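Local structure of extracellular solute-binding protein family 1 (Arthrobacter chlorophenolicus, 4R2F) at residues Gly145-Pro157 with Ala305-Thr317. The protein binds the disaccharide laminaribiose and probably delivers such sugars to a membrane transporter for uptake. Residues are numbered along the deposited sequence; the frame is centred on the assembly and turned at random.
With BGC (beta-D-glucopyranose), chain B; BGC (beta-D-glucopyranose), chain C.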
loop_
_atom_site.group_PDB
_atom_site.type_symbol
_atom_site.label_atom_id
_atom_site.label_comp_id
_atom_site.label_asym_id
_atom_site.label_seq_id
_atom_site.Cartn_x
_atom_site.Cartn_y
_atom_site.Cartn_z
ATOM N N GLY A 145 -22.374 -10.182 3.187
ATOM C CA GLY A 145 -21.634 -10.828 2.114
ATOM C C GLY A 145 -20.166 -10.420 2.092
ATOM O O GLY A 145 -19.693 -9.652 2.929
ATOM N N TYR A 146 -19.452 -10.929 1.105
ATOM C CA TYR A 146 -18.069 -10.522 0.814
ATOM C C TYR A 146 -18.040 -9.181 0.101
ATOM O O TYR A 146 -18.637 -9.041 -0.984
ATOM C CB TYR A 146 -17.418 -11.573 -0.081
ATOM C CG TYR A 146 -17.105 -12.811 0.695
ATOM C CD1 TYR A 146 -15.918 -12.904 1.397
ATOM C CD2 TYR A 146 -17.994 -13.880 0.746
ATOM C CE1 TYR A 146 -15.619 -14.009 2.141
ATOM C CE2 TYR A 146 -17.698 -15.012 1.488
ATOM C CZ TYR A 146 -16.511 -15.056 2.189
ATOM O OH TYR A 146 -16.178 -16.138 2.937
ATOM N N VAL A 147 -17.375 -8.187 0.684
ATOM C CA VAL A 147 -17.389 -6.866 0.065
ATOM C C VAL A 147 -16.475 -6.766 -1.171
ATOM O O VAL A 147 -16.649 -5.877 -1.994
ATOM C CB VAL A 147 -17.067 -5.723 1.048
ATOM C CG1 VAL A 147 -17.990 -5.765 2.252
ATOM C CG2 VAL A 147 -15.626 -5.750 1.469
ATOM N N ALA A 148 -15.516 -7.680 -1.293
ATOM C CA ALA A 148 -14.531 -7.669 -2.380
ATOM C C ALA A 148 -13.741 -8.962 -2.328
ATOM O O ALA A 148 -13.949 -9.780 -1.429
ATOM C CB ALA A 148 -13.575 -6.479 -2.228
ATOM N N VAL A 149 -12.828 -9.136 -3.283
ATOM C CA VAL A 149 -11.968 -10.324 -3.348
ATOM C C VAL A 149 -10.502 -9.882 -3.361
ATOM O O VAL A 149 -10.118 -9.018 -4.166
ATOM C CB VAL A 149 -12.293 -11.136 -4.617
ATOM C CG1 VAL A 149 -11.419 -12.364 -4.710
ATOM C CG2 VAL A 149 -13.756 -11.522 -4.643
ATOM N N PRO A 150 -9.664 -10.479 -2.494
ATOM C CA PRO A 150 -8.264 -10.045 -2.489
ATOM C C PRO A 150 -7.534 -10.334 -3.777
ATOM O O PRO A 150 -7.812 -11.341 -4.407
ATOM C CB PRO A 150 -7.638 -10.882 -1.362
ATOM C CG PRO A 150 -8.499 -12.111 -1.296
ATOM C CD PRO A 150 -9.884 -11.599 -1.556
ATOM N N TRP A 151 -6.589 -9.480 -4.165
ATOM C CA TRP A 151 -5.773 -9.780 -5.360
ATOM C C TRP A 151 -4.277 -9.611 -5.168
ATOM O O TRP A 151 -3.484 -10.185 -5.905
ATOM C CB TRP A 151 -6.288 -9.023 -6.609
ATOM C CG TRP A 151 -5.889 -7.580 -6.754
ATOM C CD1 TRP A 151 -6.406 -6.504 -6.072
ATOM C CD2 TRP A 151 -4.903 -7.044 -7.643
ATOM N NE1 TRP A 151 -5.779 -5.348 -6.463
ATOM C CE2 TRP A 151 -4.870 -5.643 -7.440
ATOM C CE3 TRP A 151 -4.057 -7.603 -8.608
ATOM C CZ2 TRP A 151 -4.021 -4.803 -8.166
ATOM C CZ3 TRP A 151 -3.212 -6.777 -9.304
ATOM C CH2 TRP A 151 -3.206 -5.379 -9.088
ATOM N N GLN A 152 -3.882 -8.819 -4.182
ATOM C CA GLN A 152 -2.486 -8.684 -3.843
ATOM C C GLN A 152 -2.345 -8.057 -2.475
ATOM O O GLN A 152 -3.312 -7.503 -1.925
ATOM C CB GLN A 152 -1.695 -7.876 -4.902
ATOM C CG GLN A 152 -2.331 -6.579 -5.393
ATOM C CD GLN A 152 -1.766 -5.310 -4.766
ATOM O OE1 GLN A 152 -1.459 -5.259 -3.571
ATOM N NE2 GLN A 152 -1.651 -4.272 -5.568
ATOM N N LEU A 153 -1.128 -8.193 -1.938
ATOM C CA LEU A 153 -0.762 -7.678 -0.659
ATOM C C LEU A 153 0.379 -6.710 -0.828
ATOM O O LEU A 153 1.492 -7.093 -1.172
ATOM C CB LEU A 153 -0.364 -8.799 0.285
ATOM C CG LEU A 153 -1.452 -9.808 0.656
ATOM C CD1 LEU A 153 -0.823 -11.090 1.199
ATOM C CD2 LEU A 153 -2.409 -9.186 1.645
ATOM N N ASP A 154 0.109 -5.443 -0.565
ATOM C CA ASP A 154 1.096 -4.404 -0.843
ATOM C C ASP A 154 1.781 -4.109 0.469
ATOM O O ASP A 154 1.237 -3.425 1.326
ATOM C CB ASP A 154 0.407 -3.177 -1.428
ATOM C CG ASP A 154 1.381 -2.067 -1.832
ATOM O OD1 ASP A 154 2.602 -2.300 -1.934
ATOM O OD2 ASP A 154 0.900 -0.935 -2.022
ATOM N N ILE A 155 2.979 -4.645 0.602
ATOM C CA ILE A 155 3.790 -4.574 1.804
ATOM C C ILE A 155 4.884 -3.502 1.652
ATOM O O ILE A 155 5.215 -3.117 0.536
ATOM C CB ILE A 155 4.421 -5.972 2.084
ATOM C CG1 ILE A 155 4.889 -6.097 3.540
ATOM C CG2 ILE A 155 5.543 -6.285 1.115
ATOM C CD1 ILE A 155 5.003 -7.527 4.015
ATOM N N ARG A 156 5.422 -3.039 2.777
ATOM C CA ARG A 156 6.306 -1.866 2.856
ATOM C C ARG A 156 7.693 -2.230 3.392
ATOM O O ARG A 156 7.992 -2.026 4.570
ATOM C CB ARG A 156 5.665 -0.782 3.733
ATOM C CG ARG A 156 4.450 -0.133 3.082
ATOM C CD ARG A 156 4.869 0.917 2.055
ATOM N NE ARG A 156 3.750 1.311 1.205
ATOM C CZ ARG A 156 3.262 0.590 0.207
ATOM N NH1 ARG A 156 3.849 -0.536 -0.166
ATOM N NH2 ARG A 156 2.226 1.041 -0.483
ATOM N N PRO A 157 8.555 -2.771 2.518
ATOM C CA PRO A 157 9.870 -3.139 2.979
ATOM C C PRO A 157 10.801 -1.941 3.044
ATOM O O PRO A 157 10.587 -0.933 2.378
ATOM C CB PRO A 157 10.368 -4.144 1.920
ATOM C CG PRO A 157 9.272 -4.266 0.904
ATOM C CD PRO A 157 8.372 -3.077 1.093
ATOM N N ALA A 305 7.367 -4.198 13.479
ATOM C CA ALA A 305 6.171 -4.256 12.631
ATOM C C ALA A 305 6.495 -3.922 11.182
ATOM O O ALA A 305 7.446 -3.191 10.906
ATOM C CB ALA A 305 5.099 -3.320 13.149
ATOM N N ALA A 306 5.694 -4.485 10.272
ATOM C CA ALA A 306 5.662 -4.099 8.864
ATOM C C ALA A 306 4.245 -3.663 8.535
ATOM O O ALA A 306 3.286 -4.158 9.126
ATOM C CB ALA A 306 6.067 -5.268 7.965
ATOM N N LEU A 307 4.128 -2.706 7.626
ATOM C CA LEU A 307 2.834 -2.197 7.166
ATOM C C LEU A 307 2.434 -2.957 5.903
ATOM O O LEU A 307 3.253 -3.134 5.004
ATOM C CB LEU A 307 2.939 -0.722 6.867
ATOM C CG LEU A 307 1.715 -0.058 6.250
ATOM C CD1 LEU A 307 0.526 -0.198 7.201
ATOM C CD2 LEU A 307 2.004 1.400 5.985
ATOM N N ILE A 308 1.182 -3.412 5.858
ATOM C CA ILE A 308 0.635 -4.133 4.711
ATOM C C ILE A 308 -0.790 -3.663 4.374
ATOM O O ILE A 308 -1.558 -3.294 5.271
ATOM C CB ILE A 308 0.693 -5.655 4.962
ATOM C CG1 ILE A 308 0.682 -6.443 3.648
ATOM C CG2 ILE A 308 -0.436 -6.124 5.888
ATOM C CD1 ILE A 308 1.056 -7.907 3.869
ATOM N N PHE A 309 -1.101 -3.659 3.066
ATOM C CA PHE A 309 -2.408 -3.287 2.510
ATOM C C PHE A 309 -3.013 -4.519 1.827
ATOM O O PHE A 309 -2.414 -5.084 0.914
ATOM C CB PHE A 309 -2.308 -2.137 1.506
ATOM C CG PHE A 309 -1.815 -0.875 2.118
ATOM C CD1 PHE A 309 -0.453 -0.659 2.253
ATOM C CD2 PHE A 309 -2.701 0.072 2.607
ATOM C CE1 PHE A 309 0.035 0.500 2.859
ATOM C CE2 PHE A 309 -2.227 1.240 3.208
ATOM C CZ PHE A 309 -0.856 1.436 3.342
ATOM N N PRO A 310 -4.203 -4.936 2.278
ATOM C CA PRO A 310 -4.916 -6.050 1.684
ATOM C C PRO A 310 -5.721 -5.620 0.476
ATOM O O PRO A 310 -6.940 -5.459 0.556
ATOM C CB PRO A 310 -5.848 -6.480 2.815
ATOM C CG PRO A 310 -6.187 -5.217 3.508
ATOM C CD PRO A 310 -4.954 -4.345 3.405
ATOM N N ASN A 311 -5.053 -5.419 -0.650
ATOM C CA ASN A 311 -5.750 -4.898 -1.815
ATOM C C ASN A 311 -6.676 -5.898 -2.464
ATOM O O ASN A 311 -6.454 -7.115 -2.415
ATOM C CB ASN A 311 -4.756 -4.349 -2.829
ATOM C CG ASN A 311 -4.108 -3.073 -2.339
ATOM O OD1 ASN A 311 -4.793 -2.173 -1.857
ATOM N ND2 ASN A 311 -2.789 -2.994 -2.437
ATOM N N ASN A 312 -7.707 -5.367 -3.091
ATOM C CA ASN A 312 -8.859 -6.171 -3.474
ATOM C C ASN A 312 -9.562 -5.617 -4.712
ATOM O O ASN A 312 -9.391 -4.454 -5.080
ATOM C CB ASN A 312 -9.845 -6.234 -2.291
ATOM C CG ASN A 312 -10.171 -4.863 -1.715
ATOM O OD1 ASN A 312 -9.506 -4.369 -0.757
ATOM N ND2 ASN A 312 -11.158 -4.218 -2.293
ATOM N N ILE A 313 -10.291 -6.506 -5.383
ATOM C CA ILE A 313 -11.083 -6.173 -6.535
ATOM C C ILE A 313 -12.514 -6.150 -6.104
ATOM O O ILE A 313 -13.003 -7.097 -5.465
ATOM C CB ILE A 313 -10.940 -7.211 -7.681
ATOM C CG1 ILE A 313 -9.473 -7.365 -8.062
ATOM C CG2 ILE A 313 -11.740 -6.805 -8.918
ATOM C CD1 ILE A 313 -9.237 -8.322 -9.212
ATOM N N MET A 314 -13.199 -5.099 -6.537
ATOM C CA MET A 314 -14.530 -4.798 -6.083
ATOM C C MET A 314 -15.469 -4.603 -7.258
ATOM O O MET A 314 -15.080 -4.198 -8.356
ATOM C CB MET A 314 -14.513 -3.576 -5.128
ATOM C CG MET A 314 -14.154 -2.231 -5.693
ATOM S SD MET A 314 -13.553 -1.090 -4.436
ATOM C CE MET A 314 -11.827 -1.521 -4.455
ATOM N N MET A 315 -16.711 -4.980 -7.026
ATOM C CA MET A 315 -17.767 -4.856 -8.023
ATOM C C MET A 315 -18.779 -3.828 -7.497
ATOM O O MET A 315 -18.918 -3.672 -6.285
ATOM C CB MET A 315 -18.450 -6.237 -8.232
ATOM C CG MET A 315 -17.646 -7.297 -8.955
ATOM S SD MET A 315 -18.537 -8.843 -9.247
ATOM C CE MET A 315 -18.768 -9.340 -7.572
ATOM N N TYR A 316 -19.482 -3.150 -8.403
ATOM C CA TYR A 316 -20.415 -2.074 -8.066
ATOM C C TYR A 316 -21.815 -2.348 -8.590
ATOM O O TYR A 316 -21.974 -3.050 -9.589
ATOM C CB TYR A 316 -19.947 -0.766 -8.701
ATOM C CG TYR A 316 -18.593 -0.282 -8.221
ATOM C CD1 TYR A 316 -17.421 -0.816 -8.722
ATOM C CD2 TYR A 316 -18.499 0.699 -7.261
ATOM C CE1 TYR A 316 -16.185 -0.378 -8.282
ATOM C CE2 TYR A 316 -17.274 1.148 -6.813
ATOM C CZ TYR A 316 -16.111 0.620 -7.327
ATOM O OH TYR A 316 -14.886 1.104 -6.890
ATOM N N THR A 317 -22.819 -1.743 -7.950
ATOM C CA THR A 317 -24.208 -1.915 -8.370
ATOM C C THR A 317 -24.476 -1.339 -9.751
ATOM O O THR A 317 -25.349 -1.823 -10.455
ATOM C CB THR A 317 -25.216 -1.302 -7.378
ATOM O OG1 THR A 317 -24.886 0.069 -7.153
ATOM C CG2 THR A 317 -25.214 -2.073 -6.039
HETATM C C2 BGC B . -2.017 0.864 -1.243
HETATM C C3 BGC B . -3.538 0.956 -1.113
HETATM C C4 BGC B . -3.924 2.293 -0.496
HETATM C C5 BGC B . -3.322 3.435 -1.303
HETATM C C6 BGC B . -3.580 4.799 -0.649
HETATM C C1 BGC B . -1.603 2.020 -2.137
HETATM O O2 BGC B . -1.624 -0.382 -1.805
HETATM O O3 BGC B . -4.035 -0.114 -0.310
HETATM O O4 BGC B . -5.337 2.449 -0.534
HETATM O O5 BGC B . -1.911 3.246 -1.456
HETATM O O6 BGC B . -2.953 4.914 0.647
HETATM C C2 BGC C . 1.468 1.776 -4.074
HETATM C C3 BGC C . 0.221 2.537 -3.597
HETATM C C4 BGC C . 0.544 4.036 -3.529
HETATM C C5 BGC C . 1.134 4.522 -4.879
HETATM C C6 BGC C . 1.414 6.029 -4.914
HETATM C C1 BGC C . 2.006 2.403 -5.373
HETATM O O1 BGC C . 3.216 1.768 -5.785
HETATM O O2 BGC C . 1.141 0.388 -4.257
HETATM O O3 BGC C . -0.209 1.957 -2.337
HETATM O O4 BGC C . -0.596 4.852 -3.233
HETATM O O5 BGC C . 2.307 3.790 -5.113
HETATM O O6 BGC C . 2.252 6.393 -3.816
HETATM O O HOH W 1 -17.288 -6.551 -4.682
HETATM O O HOH W 2 -7.083 -2.891 -5.394
HETATM O O HOH W 3 6.792 -1.805 6.953
#
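Val149 and Ile313 exchange two near-straight backbone hydrogen bonds, and further along Asp154 N makes another to Phe309 O, the return bond from Phe309 N being more bent, pairing strand 149-155 antiparallel with 306-316, their short axes at 134°; between the two pairs Trp151 N still reaches Asn311 O at 2.9 Å. On the sugar side, Gln152 and Asn311 run side by side with their amide planes at right angles. Asn311 ND2 gives one nearly straight bond (2.9 Å) to Gln152 OE1, which it meets from above the carbonyl plane, and another to O2 of the chain B glucose, while Asn311 OD1 accepts from O3 of that sugar. Both ND2 hydrogens are thus used, which fixes the rotation of the amide. The paired strands probably form part of the hinge that links the two lobes, as in other SBP-type binding proteins, and laminaribiose lies against them. Asp154 CG stands anti to the backbone N (chi1 -176°), bringing OD2 to O2 of both glucose units, at 2.6 Å each. Arg156 grips the same carboxylate end-on, NH1 on OD1 and NH2 on OD2, which probably keeps Asp154 ionised. The CD1/CE1 side of Phe309 lies over one face of the guanidinium, planes 38° apart, and the ring offers a face to C2 of the chain B glucose. On the other side of the sheet, Ile308 CD1 touches both Leu153 CB and Ile155 CD1, and helix 364-373 packs against Ile155.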